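Local coordinates for protein phosphotransferase ChpT (Brucella abortus, PDB 4QPK) that passes phosphoryl groups through a histidine in a phosphorelay that controls bacterial growth, division and intracellular survival, as a homodimer that forms a complex with the response regulator CtrA, at residues Val111-Gly116 with Lys146-Leu151; Asn120-Tyr125 with Asn152-Gly157; Asn158-Arg163 with Ile238-Glu243. All coordinates share one frame; numbering follows the deposited sequence. Where two conformers were deposited one is given.

Contact 1: Val111-Gly116 with Lys146-Leu151; sequences VQIDTG and KVKLLL. With PO4 (phosphate ion), chain G.
In the C-terminal domain of ChpT, which resembles the catalytic and ATP-binding domain of histidine kinases, Ile113 of the short strand 112-114 packs on Val147 near the start of helix 144-160. The strand pairs antiparallel with strand 141-143 and leads straight into helix 115-126. Ile113 CG2 meets Val147 CG1 at 3.6 Å, the tightest approach between the segments. The two branched side chains cross at a slant. Val147 has CG1 anti to its backbone N (chi1 -177°), which leaves CG2 beside that N. CG1 takes the Ile113 methyl, while CG2 lies 3.7 Å from Ile113 O. On the other branch, Ile113 CD1 reaches Lys148 CG at 4.0 Å, and these side chains cross at about a right angle. The Lys148 chain then bends at chi3 and carries NZ away to Phe103 O, Gly104 O and Tyr217 OH. Lys148 also packs on Ala48 of the second subunit. Thr115 CG2 adds a looser touch, 4.2 Å from Val147 CG2, and its OG1 bonds to Val140 N. Asp114 points away and caps helix 115-126. The capping bond from Gly116 N to Asp114 OD1 is 2.7 Å long and uses the anti side of the carboxylate, 25° out of its plane. Asp114 OD2 pairs with Arg139. On the outer side a phosphate ion, probably from the crystallisation liquor, is gripped twice by one residue: Gln112 N gives to O4 at 3.1 Å, and Gln112 NE2 gives to O1 at 2.9 Å.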
# COMPACT_ATOMS: atom_id res chain seq x y z
N VAL B 111 2.13 5.67 -18.52
CA VAL B 111 2.03 4.97 -19.79
C VAL B 111 2.84 3.66 -19.94
O VAL B 111 2.21 2.64 -20.16
CB VAL B 111 2.39 5.91 -20.95
CG1 VAL B 111 2.35 5.18 -22.27
CG2 VAL B 111 1.44 7.10 -20.96
N GLN B 112 4.18 3.65 -19.80
CA GLN B 112 4.95 2.40 -19.99
C GLN B 112 5.70 1.90 -18.75
O GLN B 112 6.04 2.68 -17.86
CB GLN B 112 5.95 2.54 -21.13
CG GLN B 112 5.33 2.85 -22.49
CD GLN B 112 6.36 2.94 -23.60
OE1 GLN B 112 6.50 2.02 -24.40
NE2 GLN B 112 7.09 4.04 -23.65
N ILE B 113 6.00 0.60 -18.73
CA ILE B 113 6.91 0.00 -17.74
C ILE B 113 7.99 -0.82 -18.46
O ILE B 113 7.71 -1.52 -19.45
CB ILE B 113 6.16 -0.89 -16.71
CG1 ILE B 113 5.25 -0.01 -15.82
CG2 ILE B 113 7.15 -1.62 -15.81
CD1 ILE B 113 4.28 -0.81 -14.93
N ASP B 114 9.23 -0.70 -17.99
CA ASP B 114 10.37 -1.46 -18.47
C ASP B 114 10.31 -2.86 -17.86
O ASP B 114 10.30 -3.00 -16.64
CB ASP B 114 11.65 -0.72 -18.06
CG ASP B 114 12.92 -1.31 -18.67
OD1 ASP B 114 13.02 -2.53 -18.84
OD2 ASP B 114 13.82 -0.51 -19.01
N THR B 115 10.26 -3.91 -18.68
CA THR B 115 10.19 -5.27 -18.11
C THR B 115 11.48 -5.65 -17.38
O THR B 115 11.50 -6.61 -16.62
CB THR B 115 9.88 -6.38 -19.17
OG1 THR B 115 10.89 -6.41 -20.18
CG2 THR B 115 8.51 -6.13 -19.82
N GLY B 116 12.56 -4.90 -17.61
CA GLY B 116 13.78 -5.11 -16.84
C GLY B 116 13.54 -4.79 -15.37
O GLY B 116 14.04 -5.48 -14.47
N LYS B 146 -0.15 -3.84 -18.98
CA LYS B 146 0.28 -5.17 -19.43
C LYS B 146 1.39 -5.70 -18.52
O LYS B 146 1.41 -6.89 -18.18
CB LYS B 146 0.74 -5.12 -20.89
CG LYS B 146 -0.39 -4.68 -21.84
CD LYS B 146 -0.06 -4.92 -23.32
CE LYS B 146 -1.16 -4.31 -24.20
NZ LYS B 146 -0.84 -4.42 -25.66
N VAL B 147 2.31 -4.83 -18.11
CA VAL B 147 3.37 -5.29 -17.21
C VAL B 147 2.81 -5.55 -15.80
O VAL B 147 3.24 -6.49 -15.12
CB VAL B 147 4.53 -4.30 -17.13
CG1 VAL B 147 5.63 -4.87 -16.24
CG2 VAL B 147 5.10 -4.02 -18.54
N LYS B 148 1.86 -4.74 -15.35
CA LYS B 148 1.21 -5.03 -14.07
C LYS B 148 0.45 -6.37 -14.13
O LYS B 148 0.50 -7.15 -13.17
CB LYS B 148 0.29 -3.87 -13.65
CG LYS B 148 1.06 -2.56 -13.40
CD LYS B 148 0.14 -1.42 -12.93
CE LYS B 148 -0.28 -1.65 -11.44
NZ LYS B 148 -1.09 -0.52 -10.94
N LEU B 149 -0.22 -6.65 -15.24
CA LEU B 149 -0.88 -7.94 -15.43
C LEU B 149 0.15 -9.08 -15.27
O LEU B 149 -0.08 -10.03 -14.54
CB LEU B 149 -1.57 -8.01 -16.79
CG LEU B 149 -2.02 -9.42 -17.20
CD1 LEU B 149 -3.09 -9.94 -16.26
CD2 LEU B 149 -2.53 -9.39 -18.66
N LEU B 150 1.29 -8.94 -15.95
CA LEU B 150 2.36 -9.93 -15.88
C LEU B 150 2.76 -10.22 -14.42
O LEU B 150 2.78 -11.38 -14.00
CB LEU B 150 3.57 -9.45 -16.70
CG LEU B 150 4.90 -10.22 -16.59
CD1 LEU B 150 4.74 -11.67 -17.00
CD2 LEU B 150 5.96 -9.52 -17.43
N LEU B 151 3.06 -9.19 -13.65
CA LEU B 151 3.48 -9.40 -12.27
C LEU B 151 2.36 -10.02 -11.43
O LEU B 151 2.63 -10.84 -10.55
CB LEU B 151 3.95 -8.08 -11.63
CG LEU B 151 5.26 -7.53 -12.20
CD1 LEU B 151 5.57 -6.19 -11.52
CD2 LEU B 151 6.41 -8.50 -11.97
P PO4 G . 6.47 6.92 -20.73
O1 PO4 G . 6.75 6.53 -22.17
O2 PO4 G . 7.48 7.93 -20.24
O3 PO4 G . 5.10 7.55 -20.69
O4 PO4 G . 6.51 5.70 -19.84

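Contact 2: Asn120-Tyr125 with Asn152-Gly157. With NA (sodium ion), chain E.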
# COMPACT_ATOMS: atom_id res chain seq x y z
N ASN B 120 13.55 -7.45 -12.25
CA ASN B 120 14.32 -7.23 -11.02
C ASN B 120 13.47 -7.40 -9.76
O ASN B 120 13.88 -8.11 -8.84
CB ASN B 120 14.96 -5.85 -11.03
CG ASN B 120 16.15 -5.77 -11.99
OD1 ASN B 120 16.72 -6.78 -12.36
ND2 ASN B 120 16.52 -4.55 -12.36
N VAL B 121 12.30 -6.76 -9.70
CA VAL B 121 11.53 -6.83 -8.46
C VAL B 121 10.93 -8.22 -8.32
O VAL B 121 10.77 -8.71 -7.20
CB VAL B 121 10.42 -5.73 -8.36
CG1 VAL B 121 11.05 -4.33 -8.43
CG2 VAL B 121 9.31 -5.90 -9.42
N ALA B 122 10.61 -8.88 -9.42
CA ALA B 122 10.08 -10.25 -9.30
C ALA B 122 11.15 -11.22 -8.79
O ALA B 122 10.88 -12.09 -7.96
CB ALA B 122 9.53 -10.73 -10.64
N THR B 123 12.36 -11.10 -9.32
CA THR B 123 13.44 -12.01 -8.92
C THR B 123 13.75 -11.86 -7.43
O THR B 123 13.91 -12.85 -6.71
CB THR B 123 14.69 -11.76 -9.78
OG1 THR B 123 14.34 -11.99 -11.15
CG2 THR B 123 15.83 -12.71 -9.37
N GLU B 124 13.81 -10.63 -6.95
CA GLU B 124 14.09 -10.39 -5.54
C GLU B 124 12.92 -10.86 -4.66
O GLU B 124 13.11 -11.41 -3.56
CB GLU B 124 14.38 -8.89 -5.32
CG GLU B 124 14.69 -8.45 -3.89
CD GLU B 124 15.93 -9.12 -3.30
OE1 GLU B 124 16.76 -9.67 -4.07
OE2 GLU B 124 16.09 -9.03 -2.07
N TYR B 125 11.70 -10.66 -5.15
CA TYR B 125 10.51 -11.11 -4.44
C TYR B 125 10.56 -12.62 -4.23
O TYR B 125 10.32 -13.11 -3.13
CB TYR B 125 9.24 -10.71 -5.20
CG TYR B 125 7.93 -11.12 -4.56
CD1 TYR B 125 7.33 -10.32 -3.61
CD2 TYR B 125 7.30 -12.30 -4.92
CE1 TYR B 125 6.12 -10.68 -3.03
CE2 TYR B 125 6.09 -12.68 -4.34
CZ TYR B 125 5.51 -11.86 -3.39
OH TYR B 125 4.31 -12.22 -2.81
N ASN B 152 1.12 -9.63 -11.68
CA ASN B 152 0.02 -10.23 -10.93
C ASN B 152 -0.22 -11.69 -11.30
O ASN B 152 -0.64 -12.48 -10.46
CB ASN B 152 -1.26 -9.41 -11.13
CG ASN B 152 -1.33 -8.24 -10.15
OD1 ASN B 152 -1.81 -8.39 -9.03
ND2 ASN B 152 -0.81 -7.10 -10.56
N MET B 153 0.07 -12.05 -12.54
CA MET B 153 0.02 -13.45 -12.95
C MET B 153 1.07 -14.28 -12.20
O MET B 153 0.87 -15.46 -11.97
CB MET B 153 0.21 -13.57 -14.47
CG MET B 153 -0.99 -13.10 -15.25
SD MET B 153 -0.76 -13.12 -17.03
CE MET B 153 -0.75 -14.87 -17.42
N LEU B 154 2.20 -13.67 -11.83
CA LEU B 154 3.19 -14.40 -11.03
C LEU B 154 2.61 -14.78 -9.68
O LEU B 154 2.89 -15.85 -9.14
CB LEU B 154 4.45 -13.56 -10.79
CG LEU B 154 5.11 -12.95 -12.01
CD1 LEU B 154 6.44 -12.31 -11.59
CD2 LEU B 154 5.29 -14.00 -13.09
N LEU B 155 1.80 -13.89 -9.12
CA LEU B 155 1.21 -14.16 -7.81
C LEU B 155 0.18 -15.28 -7.91
O LEU B 155 0.09 -16.13 -7.01
CB LEU B 155 0.59 -12.89 -7.21
CG LEU B 155 1.58 -11.75 -6.91
CD1 LEU B 155 0.83 -10.57 -6.28
CD2 LEU B 155 2.66 -12.23 -5.97
N ILE B 156 -0.59 -15.29 -8.99
CA ILE B 156 -1.54 -16.37 -9.24
C ILE B 156 -0.80 -17.70 -9.38
O ILE B 156 -1.16 -18.71 -8.78
CB ILE B 156 -2.38 -16.12 -10.51
CG1 ILE B 156 -3.25 -14.87 -10.35
CG2 ILE B 156 -3.27 -17.34 -10.83
CD1 ILE B 156 -4.22 -14.97 -9.21
N GLY B 157 0.27 -17.68 -10.16
CA GLY B 157 1.10 -18.86 -10.34
C GLY B 157 1.65 -19.38 -9.03
O GLY B 157 1.58 -20.58 -8.75
NA NA E . 14.32 -11.09 -0.87
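Tyr125 has its ring anti to the backbone N (chi1 -180°), and this sends the phenol across to Leu155. The Leu155 side chain starts beside its own backbone N (chi1 -64°), and its CD2 methyl reaches toward the phenol. The two cross at about a right angle. Leu155 CD2 lies 3.6 Å from Tyr125 OH and 3.8 Å from Tyr125 CE2, at a slant to the ring. The hydroxyl also has a hydrogen bond to a glycerol, probably from the crystallisation liquor. One turn earlier, Ala122 CB meets Leu154 CD1 at 3.6 Å. The small methyl takes the end of the longer chain. The Glu124 chain bends at chi2, and OE2 and the main-chain O each bind the sodium ion at 3.0 Å, long for sodium, so the grip is probably loose; Asn128 completes the protein part of this site. Glu124 OE1 forms a salt bridge with Arg90. The contact thus joins helices 115-126 and 144-160 within the domain that resembles a kinase ATP-binding domain. Helix 78-102 supplies Phe98, which stacks on Tyr125 and touches Leu155, while Phe133 and Trp135 of strand 132-136 pack on Ala122.

Contact 3: Asn158-Arg163 with Ile238-Glu243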
# COMPACT_ATOMS: atom_id res chain seq x y z
N ASN B 158 2.17 -18.48 -8.21
CA ASN B 158 2.71 -18.85 -6.91
C ASN B 158 1.63 -19.53 -6.06
O ASN B 158 1.89 -20.51 -5.37
CB ASN B 158 3.26 -17.61 -6.19
CG ASN B 158 4.10 -17.97 -4.97
OD1 ASN B 158 4.89 -18.91 -5.00
ND2 ASN B 158 3.93 -17.21 -3.89
N GLY B 159 0.41 -19.00 -6.15
CA GLY B 159 -0.72 -19.57 -5.43
C GLY B 159 -1.09 -20.96 -5.90
O GLY B 159 -1.71 -21.73 -5.16
N ALA B 160 -0.72 -21.29 -7.13
CA ALA B 160 -1.10 -22.57 -7.74
C ALA B 160 -0.19 -23.72 -7.30
O ALA B 160 -0.53 -24.90 -7.50
CB ALA B 160 -1.11 -22.45 -9.27
N ILE B 161 0.95 -23.39 -6.71
CA ILE B 161 1.87 -24.41 -6.19
C ILE B 161 2.19 -24.13 -4.71
O ILE B 161 3.30 -23.73 -4.37
CB ILE B 161 3.18 -24.50 -7.01
CG1 ILE B 161 3.71 -23.11 -7.37
CG2 ILE B 161 2.96 -25.32 -8.29
CD1 ILE B 161 5.12 -23.14 -7.95
N PRO B 162 1.19 -24.35 -3.83
CA PRO B 162 1.32 -23.97 -2.42
C PRO B 162 2.35 -24.79 -1.65
O PRO B 162 2.76 -24.37 -0.57
CB PRO B 162 -0.09 -24.20 -1.88
CG PRO B 162 -0.67 -25.23 -2.77
CD PRO B 162 -0.12 -24.95 -4.13
N ARG B 163 2.79 -25.93 -2.19
CA ARG B 163 3.85 -26.68 -1.53
C ARG B 163 5.19 -26.47 -2.22
O ARG B 163 6.14 -27.22 -1.99
CB ARG B 163 3.50 -28.18 -1.48
CG ARG B 163 2.29 -28.50 -0.61
CD ARG B 163 2.50 -29.80 0.16
NE ARG B 163 1.78 -29.81 1.44
CZ ARG B 163 0.70 -30.54 1.68
NH1 ARG B 163 0.24 -31.38 0.76
NH2 ARG B 163 0.11 -30.49 2.87
N ILE B 238 0.68 -26.44 -14.68
CA ILE B 238 -0.36 -25.49 -15.05
C ILE B 238 0.30 -24.32 -15.77
O ILE B 238 1.32 -23.80 -15.33
CB ILE B 238 -1.15 -24.98 -13.83
CG1 ILE B 238 -1.73 -26.15 -13.03
CG2 ILE B 238 -2.23 -24.00 -14.30
CD1 ILE B 238 -2.30 -25.77 -11.65
N VAL B 239 -0.26 -23.95 -16.91
CA VAL B 239 0.21 -22.79 -17.64
C VAL B 239 -0.83 -21.68 -17.60
O VAL B 239 -1.96 -21.86 -18.03
CB VAL B 239 0.54 -23.13 -19.11
CG1 VAL B 239 0.94 -21.89 -19.86
CG2 VAL B 239 1.64 -24.18 -19.17
N PHE B 240 -0.44 -20.54 -17.03
CA PHE B 240 -1.26 -19.35 -17.13
C PHE B 240 -0.67 -18.50 -18.24
O PHE B 240 0.49 -18.12 -18.16
CB PHE B 240 -1.29 -18.58 -15.81
CG PHE B 240 -1.83 -19.38 -14.65
CD1 PHE B 240 -3.19 -19.39 -14.38
CD2 PHE B 240 -0.98 -20.10 -13.83
CE1 PHE B 240 -3.69 -20.11 -13.30
CE2 PHE B 240 -1.46 -20.82 -12.76
CZ PHE B 240 -2.83 -20.83 -12.50
N SER B 241 -1.45 -18.22 -19.28
CA SER B 241 -0.92 -17.41 -20.37
C SER B 241 -1.86 -16.27 -20.70
O SER B 241 -3.06 -16.35 -20.45
CB SER B 241 -0.69 -18.27 -21.62
OG SER B 241 -1.92 -18.82 -22.07
N ALA B 242 -1.30 -15.19 -21.23
CA ALA B 242 -2.11 -14.05 -21.61
C ALA B 242 -1.62 -13.46 -22.91
O ALA B 242 -0.42 -13.41 -23.17
CB ALA B 242 -2.09 -12.98 -20.50
N GLU B 243 -2.56 -12.99 -23.73
CA GLU B 243 -2.26 -12.38 -25.01
C GLU B 243 -3.50 -11.67 -25.51
O GLU B 243 -4.59 -11.88 -24.98
CB GLU B 243 -1.79 -13.42 -26.03
CG GLU B 243 -2.85 -14.44 -26.38
CD GLU B 243 -2.46 -15.30 -27.57
OE1 GLU B 243 -1.34 -15.12 -28.11
OE2 GLU B 243 -3.28 -16.15 -27.97
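Ala160 CB touches the Phe240 ring at its edge, close to the ring plane. The methyl lies 3.9 Å from Phe240 CE2 and 4.0 Å from Phe240 CZ, so it meets the outer end of the ring. Ile238 CD1 comes to the same methyl at 4.3 Å, a looser approach. One alanine is therefore met by two side chains that project from the same side of the strand. All three residues are buried, and the contact is wholly apolar. With CG beside its backbone N (chi1 -59°), the Phe240 ring carries Ile238 CG2 over one face, 3.5 Å above the plane and offset toward the rim. The neighbour two places back thus probably helps to hold the ring in its orientation. This is helix-on-sheet packing in an alpha/beta sandwich, the layout of the ATP-binding domain of histidine kinases, although ChpT lacks regions needed to bind ATP. The C-terminal part of helix 144-160 lies against strand 238-242, which runs between strands 178-185 and 229-233. Earlier on the same helix, Met153 and Ile156 also pack on Phe240. On the sheet side, Ile231 touches Phe240, while Val184 and Ala233 touch Ile238. Backbone hydrogen bonds link Ile238 with Val184 and Phe240 with Ile182. The backbone of Ala160 is hydrogen-bonded to that of Arg190, and Ile161 turns its side chain onto Val184.

How the contacts relate
Helix 144-160 runs through all three contacts, which follow one another along it. Contacts 1 and 2 also share helix 115-126, and their centres are about 12 Å apart. They touch where Leu151 CD2 packs on Ala122 CB at 4.1 Å. Contacts 2 and 3 lie about 11 Å apart between centres. Met153 joins them, with its SD 3.7 Å from Ala242 CB, and Ile156 CG2 is 3.7 Å from Phe240 CE1. Contacts 1 and 3 are about 18 Å apart between centres, yet Leu149 CD2 reaches Ala242 CB at 4.1 Å. Both ions lie beside the packing: sodium at Glu124, and phosphate, probably from crystallisation liquor, at Gln112. The phosphoryl-accepting His56, unmodified here, lies elsewhere, on helix 43-74.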